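Local coordinates for protein pectinesterase 1 (Solanum lycopersicum, PDB 1XG2) that catalyses the hydrolysis of methyl esters in pectin, releasing methanol, as the C-terminal catalytic domain of a longer fruit cell-wall enzyme captured here with its inhibitor protein, at residues G13-T17 with L18-V22; L134-S138 with Q139-Y143; E209-L212 with K213-T217. All coordinates share one frame; numbering follows the deposited sequence.

How the contacts relate
All three contacts are local turns of one chain, strung in sequence along a parallel beta-helix. Contact 2 is the core contact, centred about 7 Å from the middle of the chain; it joins a strand of one sheet to the next strand in another, with apolar groups and an amide packed inward. Contacts 1 and 3 lie further out, their centres about 42 Å apart. Contact 1 starts a short helix and is partly buried; contact 3 is a surface loop. Their chemistry follows their place: a carboxylate and hydroxyl cap backbone amides in contact 1, whereas one carbonyl oxygen ties the turn of contact 3. Contact 2 alone touches the inhibitor.

Contact 1: residues G13-T17 with L18-V22; sequences GDYQT and LAEAV
The backbone is extended at Y15 and at T17, with a kink at Q16 between them, and then coils into the helix that starts at L18; the first helical turn comes back beside Y15, bringing the CA of A21 to 6.3 Å from that of Y15. T17 is the N-cap residue, and its side chain crosses that of E20 at about a right angle. The OG1 of T17 sits between its own backbone N and carbonyl carbon (chi1 72°), where it can do two jobs: it accepts a weak bond from E20 N at 3.4 Å and donates to E20 OE2 at 2.7 Å, using the anti lone pair of that oxygen. T17 N adds a weak, bent bond to the same OE2 (3.2 Å, 127°). This is a capping box, in which threonine and glutamate each serve the other's amide. The other carboxylate oxygen, E20 OE1, accepts a hydrogen bond from a water that in turn accepts one from Q16 N. Beneath, the Y15 ring lays one face over A21 CA, a CH-pi contact 4.2 Å from the ring centroid, while its CD2 meets A21 CB at 3.8 Å; a small alanine allows the ring this close. E44 holds the amides of L18 and A19.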
loop_
_atom_site.group_PDB
_atom_site.type_symbol
_atom_site.label_atom_id
_atom_site.label_comp_id
_atom_site.label_asym_id
_atom_site.label_seq_id
_atom_site.Cartn_x
_atom_site.Cartn_y
_atom_site.Cartn_z
ATOM N N GLY A 13 5.373 -32.970 -3.786
ATOM C CA GLY A 13 4.848 -31.948 -4.669
ATOM C C GLY A 13 5.621 -31.817 -5.958
ATOM O O GLY A 13 6.446 -32.668 -6.298
ATOM N N ASP A 14 5.329 -30.744 -6.684
ATOM C CA ASP A 14 6.044 -30.388 -7.906
ATOM C C ASP A 14 7.334 -29.634 -7.624
ATOM O O ASP A 14 8.257 -29.684 -8.428
ATOM C CB ASP A 14 5.173 -29.513 -8.797
ATOM C CG ASP A 14 3.881 -30.180 -9.172
ATOM O OD1 ASP A 14 3.945 -31.269 -9.782
ATOM O OD2 ASP A 14 2.764 -29.709 -8.892
ATOM N N TYR A 15 7.380 -28.898 -6.512
ATOM C CA TYR A 15 8.576 -28.125 -6.154
ATOM C C TYR A 15 8.788 -28.153 -4.658
ATOM O O TYR A 15 7.847 -28.348 -3.886
ATOM C CB TYR A 15 8.473 -26.658 -6.630
ATOM C CG TYR A 15 8.163 -26.493 -8.096
ATOM C CD1 TYR A 15 9.183 -26.514 -9.054
ATOM C CD2 TYR A 15 6.851 -26.324 -8.537
ATOM C CE1 TYR A 15 8.906 -26.370 -10.408
ATOM C CE2 TYR A 15 6.560 -26.176 -9.894
ATOM C CZ TYR A 15 7.592 -26.204 -10.825
ATOM O OH TYR A 15 7.315 -26.076 -12.169
ATOM N N GLN A 16 10.032 -27.936 -4.256
ATOM C CA GLN A 16 10.407 -27.918 -2.856
ATOM C C GLN A 16 10.282 -26.520 -2.223
ATOM O O GLN A 16 10.161 -26.397 -0.991
ATOM C CB GLN A 16 11.845 -28.406 -2.724
ATOM C CG GLN A 16 12.286 -28.664 -1.289
ATOM C CD GLN A 16 12.957 -30.025 -1.109
ATOM O OE1 GLN A 16 13.880 -30.381 -1.862
ATOM N NE2 GLN A 16 12.495 -30.787 -0.116
ATOM N N THR A 17 10.348 -25.482 -3.052
ATOM C CA THR A 17 10.243 -24.099 -2.574
ATOM C C THR A 17 9.189 -23.303 -3.337
ATOM O O THR A 17 8.890 -23.580 -4.501
ATOM C CB THR A 17 11.598 -23.356 -2.695
ATOM O OG1 THR A 17 11.881 -23.086 -4.070
ATOM C CG2 THR A 17 12.756 -24.203 -2.206
ATOM N N LEU A 18 8.657 -22.285 -2.669
ATOM C CA LEU A 18 7.654 -21.413 -3.257
ATOM C C LEU A 18 8.229 -20.597 -4.405
ATOM O O LEU A 18 7.575 -20.430 -5.417
ATOM C CB LEU A 18 7.058 -20.497 -2.183
ATOM C CG LEU A 18 5.975 -19.516 -2.641
ATOM C CD1 LEU A 18 4.869 -20.225 -3.417
ATOM C CD2 LEU A 18 5.409 -18.778 -1.432
ATOM N N ALA A 19 9.462 -20.119 -4.262
ATOM C CA ALA A 19 10.079 -19.299 -5.308
ATOM C C ALA A 19 10.117 -20.024 -6.658
ATOM O O ALA A 19 9.863 -19.420 -7.697
ATOM C CB ALA A 19 11.479 -18.850 -4.890
ATOM N N GLU A 20 10.422 -21.316 -6.637
ATOM C CA GLU A 20 10.495 -22.107 -7.865
ATOM C C GLU A 20 9.133 -22.204 -8.556
ATOM O O GLU A 20 9.035 -22.086 -9.775
ATOM C CB GLU A 20 10.966 -23.526 -7.565
ATOM C CG GLU A 20 12.411 -23.693 -7.135
ATOM C CD GLU A 20 12.656 -25.104 -6.609
ATOM O OE1 GLU A 20 12.873 -26.004 -7.449
ATOM O OE2 GLU A 20 12.587 -25.328 -5.372
ATOM N N ALA A 21 8.086 -22.431 -7.767
ATOM C CA ALA A 21 6.732 -22.523 -8.303
ATOM C C ALA A 21 6.269 -21.208 -8.928
ATOM O O ALA A 21 5.648 -21.200 -9.995
ATOM C CB ALA A 21 5.758 -22.978 -7.219
ATOM N N VAL A 22 6.586 -20.092 -8.278
ATOM C CA VAL A 22 6.221 -18.795 -8.818
ATOM C C VAL A 22 6.931 -18.543 -10.151
ATOM O O VAL A 22 6.298 -18.118 -11.113
ATOM C CB VAL A 22 6.513 -17.658 -7.819
ATOM C CG1 VAL A 22 6.316 -16.303 -8.478
ATOM C CG2 VAL A 22 5.619 -17.801 -6.583
HETATM O O HOH W 1 12.039 -28.536 -6.522
#

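Contact 2: residues L134-S138 with Q139-Y143; sequences LYAHS and QRQFY
L134 and Y143 reach toward each other from opposite directions: L134 has its CG trans to the backbone N (chi1 175°), and Y143 turns its CG away from its carbonyl carbon (chi1 -67°), which sends the ring across the bend. L134 CD2 meets Y143 CE2 at 3.7 Å, and L134 CD1 lies 3.6 Å from the hydroxyl oxygen Y143 OH. A branched leucine suits the spot because both methyls bear on the phenol end of the ring. Between this pair and the bend lies Q141, its chain straight beyond CG, which brings the amide beside A136. As modelled, Q141 NE2 is 3.5 Å from A136 CB and 2.7 Å from Y143 OH, while Q141 OE1 is 2.9 Å from S138 O. The amide is probably turned over in the model, and with its ends exchanged both polar approaches might be hydrogen bonds. An alanine at Q141 would remove the amide and is likely to leave a gap beside A136, with S138 O and the Y143 hydroxyl deprived of a polar neighbour. At the bend, H137 ND1 and S138 OG share a 2.8 Å hydrogen bond in the imidazole plane, which fixes the turn of the ring. H137 NE2 then bonds T114 of the inhibitor chain, and R140 hydrogen-bonds S100 of that inhibitor chain and forms a salt bridge with D118 of its own chain. A136 centres an inverse gamma turn, and the strands 134-136 and 140-143 run 140° apart. Such a bend between two sheets, with aromatic and aliphatic groups turned inward and Y143 stacked on F163 of the following coil, is characteristic of the right-handed parallel beta-helix of pectinesterases.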
loop_
_atom_site.group_PDB
_atom_site.type_symbol
_atom_site.label_atom_id
_atom_site.label_comp_id
_atom_site.label_asym_id
_atom_site.label_seq_id
_atom_site.Cartn_x
_atom_site.Cartn_y
_atom_site.Cartn_z
ATOM N N LEU A 134 2.855 -5.021 7.720
ATOM C CA LEU A 134 2.101 -5.108 6.472
ATOM C C LEU A 134 2.219 -3.817 5.687
ATOM O O LEU A 134 1.653 -2.784 6.061
ATOM C CB LEU A 134 0.624 -5.427 6.748
ATOM C CG LEU A 134 -0.301 -5.432 5.528
ATOM C CD1 LEU A 134 0.174 -6.481 4.532
ATOM C CD2 LEU A 134 -1.745 -5.681 5.922
ATOM N N TYR A 135 2.972 -3.893 4.597
ATOM C CA TYR A 135 3.178 -2.789 3.675
ATOM C C TYR A 135 2.159 -2.897 2.547
ATOM O O TYR A 135 2.434 -3.496 1.499
ATOM C CB TYR A 135 4.610 -2.866 3.109
ATOM C CG TYR A 135 5.212 -1.587 2.566
ATOM C CD1 TYR A 135 4.453 -0.453 2.324
ATOM C CD2 TYR A 135 6.585 -1.520 2.325
ATOM C CE1 TYR A 135 5.037 0.715 1.838
ATOM C CE2 TYR A 135 7.175 -0.375 1.850
ATOM C CZ TYR A 135 6.413 0.740 1.604
ATOM O OH TYR A 135 7.045 1.865 1.128
ATOM N N ALA A 136 0.972 -2.345 2.795
ATOM C CA ALA A 136 -0.057 -2.225 1.788
ATOM C C ALA A 136 0.307 -0.981 1.002
ATOM O O ALA A 136 -0.178 0.118 1.287
ATOM C CB ALA A 136 -1.423 -2.097 2.442
ATOM N N HIS A 137 1.195 -1.193 0.033
ATOM C CA HIS A 137 1.999 -0.156 -0.607
ATOM C C HIS A 137 1.179 0.736 -1.541
ATOM O O HIS A 137 1.205 1.964 -1.444
ATOM C CB HIS A 137 3.163 -0.811 -1.366
ATOM C CG HIS A 137 4.041 0.157 -2.091
ATOM N ND1 HIS A 137 3.646 0.802 -3.236
ATOM C CD2 HIS A 137 5.300 0.584 -1.836
ATOM C CE1 HIS A 137 4.609 1.613 -3.640
ATOM N NE2 HIS A 137 5.627 1.499 -2.809
ATOM N N SER A 138 0.447 0.107 -2.444
ATOM C CA SER A 138 -0.257 0.830 -3.493
ATOM C C SER A 138 -1.244 -0.100 -4.132
ATOM O O SER A 138 -1.232 -1.308 -3.869
ATOM C CB SER A 138 0.726 1.368 -4.540
ATOM O OG SER A 138 1.572 0.341 -5.019
ATOM N N GLN A 139 -2.085 0.476 -4.982
ATOM C CA GLN A 139 -3.145 -0.220 -5.711
ATOM C C GLN A 139 -4.285 -0.639 -4.788
ATOM O O GLN A 139 -4.287 -0.315 -3.600
ATOM C CB GLN A 139 -2.624 -1.411 -6.544
ATOM C CG GLN A 139 -1.347 -1.175 -7.346
ATOM C CD GLN A 139 -1.529 -0.300 -8.591
ATOM O OE1 GLN A 139 -2.461 0.490 -8.671
ATOM N NE2 GLN A 139 -0.607 -0.420 -9.540
ATOM N N ARG A 140 -5.286 -1.312 -5.359
ATOM C CA ARG A 140 -6.499 -1.672 -4.623
ATOM C C ARG A 140 -6.376 -3.078 -4.041
ATOM O O ARG A 140 -6.087 -4.036 -4.764
ATOM C CB ARG A 140 -7.739 -1.589 -5.509
ATOM C CG ARG A 140 -8.134 -0.171 -5.876
ATOM C CD ARG A 140 -9.125 -0.069 -7.026
ATOM N NE ARG A 140 -8.570 -0.550 -8.283
ATOM C CZ ARG A 140 -9.074 -0.302 -9.505
ATOM N NH1 ARG A 140 -10.164 0.435 -9.668
ATOM N NH2 ARG A 140 -8.462 -0.788 -10.565
ATOM N N GLN A 141 -6.645 -3.178 -2.743
ATOM C CA GLN A 141 -6.433 -4.401 -1.970
ATOM C C GLN A 141 -7.611 -4.654 -1.023
ATOM O O GLN A 141 -8.207 -3.723 -0.492
ATOM C CB GLN A 141 -5.127 -4.319 -1.167
ATOM C CG GLN A 141 -3.928 -3.822 -1.967
ATOM C CD GLN A 141 -2.638 -3.706 -1.173
ATOM O OE1 GLN A 141 -1.686 -3.054 -1.630
ATOM N NE2 GLN A 141 -2.586 -4.330 -0.022
ATOM N N PHE A 142 -7.916 -5.927 -0.829
ATOM C CA PHE A 142 -8.957 -6.377 0.075
ATOM C C PHE A 142 -8.385 -7.469 0.966
ATOM O O PHE A 142 -7.843 -8.473 0.468
ATOM C CB PHE A 142 -10.135 -6.914 -0.729
ATOM C CG PHE A 142 -11.320 -7.332 0.101
ATOM C CD1 PHE A 142 -11.990 -6.428 0.904
ATOM C CD2 PHE A 142 -11.781 -8.643 0.047
ATOM C CE1 PHE A 142 -13.079 -6.841 1.665
ATOM C CE2 PHE A 142 -12.889 -9.050 0.795
ATOM C CZ PHE A 142 -13.519 -8.160 1.600
ATOM N N TYR A 143 -8.527 -7.262 2.270
ATOM C CA TYR A 143 -8.130 -8.204 3.299
ATOM C C TYR A 143 -9.382 -8.695 4.011
ATOM O O TYR A 143 -10.189 -7.899 4.465
ATOM C CB TYR A 143 -7.184 -7.549 4.312
ATOM C CG TYR A 143 -5.858 -7.204 3.692
ATOM C CD1 TYR A 143 -5.730 -6.104 2.833
ATOM C CD2 TYR A 143 -4.729 -7.961 3.953
ATOM C CE1 TYR A 143 -4.514 -5.781 2.251
ATOM C CE2 TYR A 143 -3.499 -7.647 3.358
ATOM C CZ TYR A 143 -3.412 -6.570 2.494
ATOM O OH TYR A 143 -2.211 -6.258 1.888
#

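Contact 3: residues E209-L212 with K213-T217; sequences EPVL and KEFPT
V211 and F215 form the close-packed part of this turn, lying side by side and pointing the same way. V211 CG2, set between its backbone N and carbonyl carbon, comes in at the edge of the F215 ring and in its plane, 3.6 Å from F215 CD2. The beta-branched valine thus presents a methyl without a long chain, and the flat phenyl accepts it at its rim, while E214 CG sits over the centre of one ring face, 3.8 Å above the plane. Backbone bonds hold this shape: V211 O accepts from F215 N at 3.1 Å and takes a weak bond from E214 N. The i to i+4 bond closes an alpha-turn within the loop that links strand 201-204 to strand 217-220 of the beta-helix. F215 continues inward to P173, and L212 leans on L239. The outer side is looser and wetter. K213 and E214 are exposed, as befits charged residues on a surface loop, and the lysine chain bends repeatedly on its way out. There a water bridges the backbone, donating to P210 O at 3.2 Å and accepting from K213 N at 3.1 Å.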
loop_
_atom_site.group_PDB
_atom_site.type_symbol
_atom_site.label_atom_id
_atom_site.label_comp_id
_atom_site.label_asym_id
_atom_site.label_seq_id
_atom_site.Cartn_x
_atom_site.Cartn_y
_atom_site.Cartn_z
ATOM N N GLU A 209 -1.740 -7.377 26.851
ATOM C CA GLU A 209 -2.874 -7.169 27.767
ATOM C C GLU A 209 -2.488 -6.826 29.228
ATOM O O GLU A 209 -3.087 -5.945 29.817
ATOM C CB GLU A 209 -3.819 -8.388 27.750
ATOM C CG GLU A 209 -5.273 -8.049 27.439
ATOM C CD GLU A 209 -6.105 -9.289 27.108
ATOM O OE1 GLU A 209 -7.043 -9.186 26.273
ATOM O OE2 GLU A 209 -5.813 -10.375 27.673
ATOM N N PRO A 210 -1.510 -7.496 29.821
ATOM C CA PRO A 210 -1.116 -7.158 31.203
ATOM C C PRO A 210 -0.400 -5.808 31.351
ATOM O O PRO A 210 -0.325 -5.296 32.466
ATOM C CB PRO A 210 -0.156 -8.288 31.598
ATOM C CG PRO A 210 -0.199 -9.304 30.493
ATOM C CD PRO A 210 -0.722 -8.613 29.278
ATOM N N VAL A 211 0.132 -5.262 30.258
ATOM C CA VAL A 211 0.986 -4.077 30.312
ATOM C C VAL A 211 0.479 -2.930 29.430
ATOM O O VAL A 211 1.264 -2.140 28.919
ATOM C CB VAL A 211 2.441 -4.432 29.921
ATOM C CG1 VAL A 211 3.089 -5.271 31.008
ATOM C CG2 VAL A 211 2.497 -5.171 28.569
ATOM N N LEU A 212 -0.837 -2.837 29.289
ATOM C CA LEU A 212 -1.481 -1.779 28.500
ATOM C C LEU A 212 -1.064 -0.377 28.910
ATOM O O LEU A 212 -0.887 0.497 28.062
ATOM C CB LEU A 212 -3.009 -1.883 28.622
ATOM C CG LEU A 212 -3.637 -3.108 27.980
ATOM C CD1 LEU A 212 -5.152 -3.080 28.159
ATOM C CD2 LEU A 212 -3.251 -3.197 26.500
ATOM N N LYS A 213 -0.908 -0.169 30.215
ATOM C CA LYS A 213 -0.582 1.149 30.742
ATOM C C LYS A 213 0.874 1.541 30.467
ATOM O O LYS A 213 1.204 2.730 30.449
ATOM C CB LYS A 213 -0.900 1.216 32.246
ATOM C CG LYS A 213 -2.373 0.968 32.604
ATOM C CD LYS A 213 -3.331 2.030 32.013
ATOM C CE LYS A 213 -4.524 2.330 32.948
ATOM N NZ LYS A 213 -5.834 1.988 32.316
ATOM N N GLU A 214 1.749 0.557 30.262
ATOM C CA GLU A 214 3.135 0.841 29.899
ATOM C C GLU A 214 3.326 1.094 28.396
ATOM O O GLU A 214 4.192 1.885 27.996
ATOM C CB GLU A 214 4.053 -0.294 30.348
ATOM C CG GLU A 214 5.528 -0.015 30.052
ATOM C CD GLU A 214 6.484 -1.100 30.526
ATOM O OE1 GLU A 214 7.680 -1.031 30.114
ATOM O OE2 GLU A 214 6.038 -2.008 31.282
ATOM N N PHE A 215 2.538 0.402 27.573
ATOM C CA PHE A 215 2.688 0.451 26.114
ATOM C C PHE A 215 1.366 0.850 25.497
ATOM O O PHE A 215 0.468 0.023 25.398
ATOM C CB PHE A 215 3.101 -0.908 25.560
ATOM C CG PHE A 215 4.361 -1.435 26.153
ATOM C CD1 PHE A 215 5.585 -0.904 25.787
ATOM C CD2 PHE A 215 4.327 -2.462 27.089
ATOM C CE1 PHE A 215 6.772 -1.400 26.337
ATOM C CE2 PHE A 215 5.508 -2.956 27.642
ATOM C CZ PHE A 215 6.725 -2.424 27.270
ATOM N N PRO A 216 1.244 2.103 25.082
ATOM C CA PRO A 216 -0.018 2.589 24.538
ATOM C C PRO A 216 -0.173 2.100 23.105
ATOM O O PRO A 216 0.829 1.774 22.460
ATOM C CB PRO A 216 0.163 4.106 24.564
ATOM C CG PRO A 216 1.627 4.283 24.331
ATOM C CD PRO A 216 2.280 3.153 25.064
ATOM N N THR A 217 -1.412 2.023 22.643
ATOM C CA THR A 217 -1.703 1.663 21.265
ATOM C C THR A 217 -2.641 2.704 20.695
ATOM O O THR A 217 -3.668 3.012 21.290
ATOM C CB THR A 217 -2.356 0.273 21.202
ATOM O OG1 THR A 217 -1.433 -0.726 21.652
ATOM C CG2 THR A 217 -2.677 -0.119 19.781
HETATM O O HOH W 2 -1.036 -2.163 32.630
#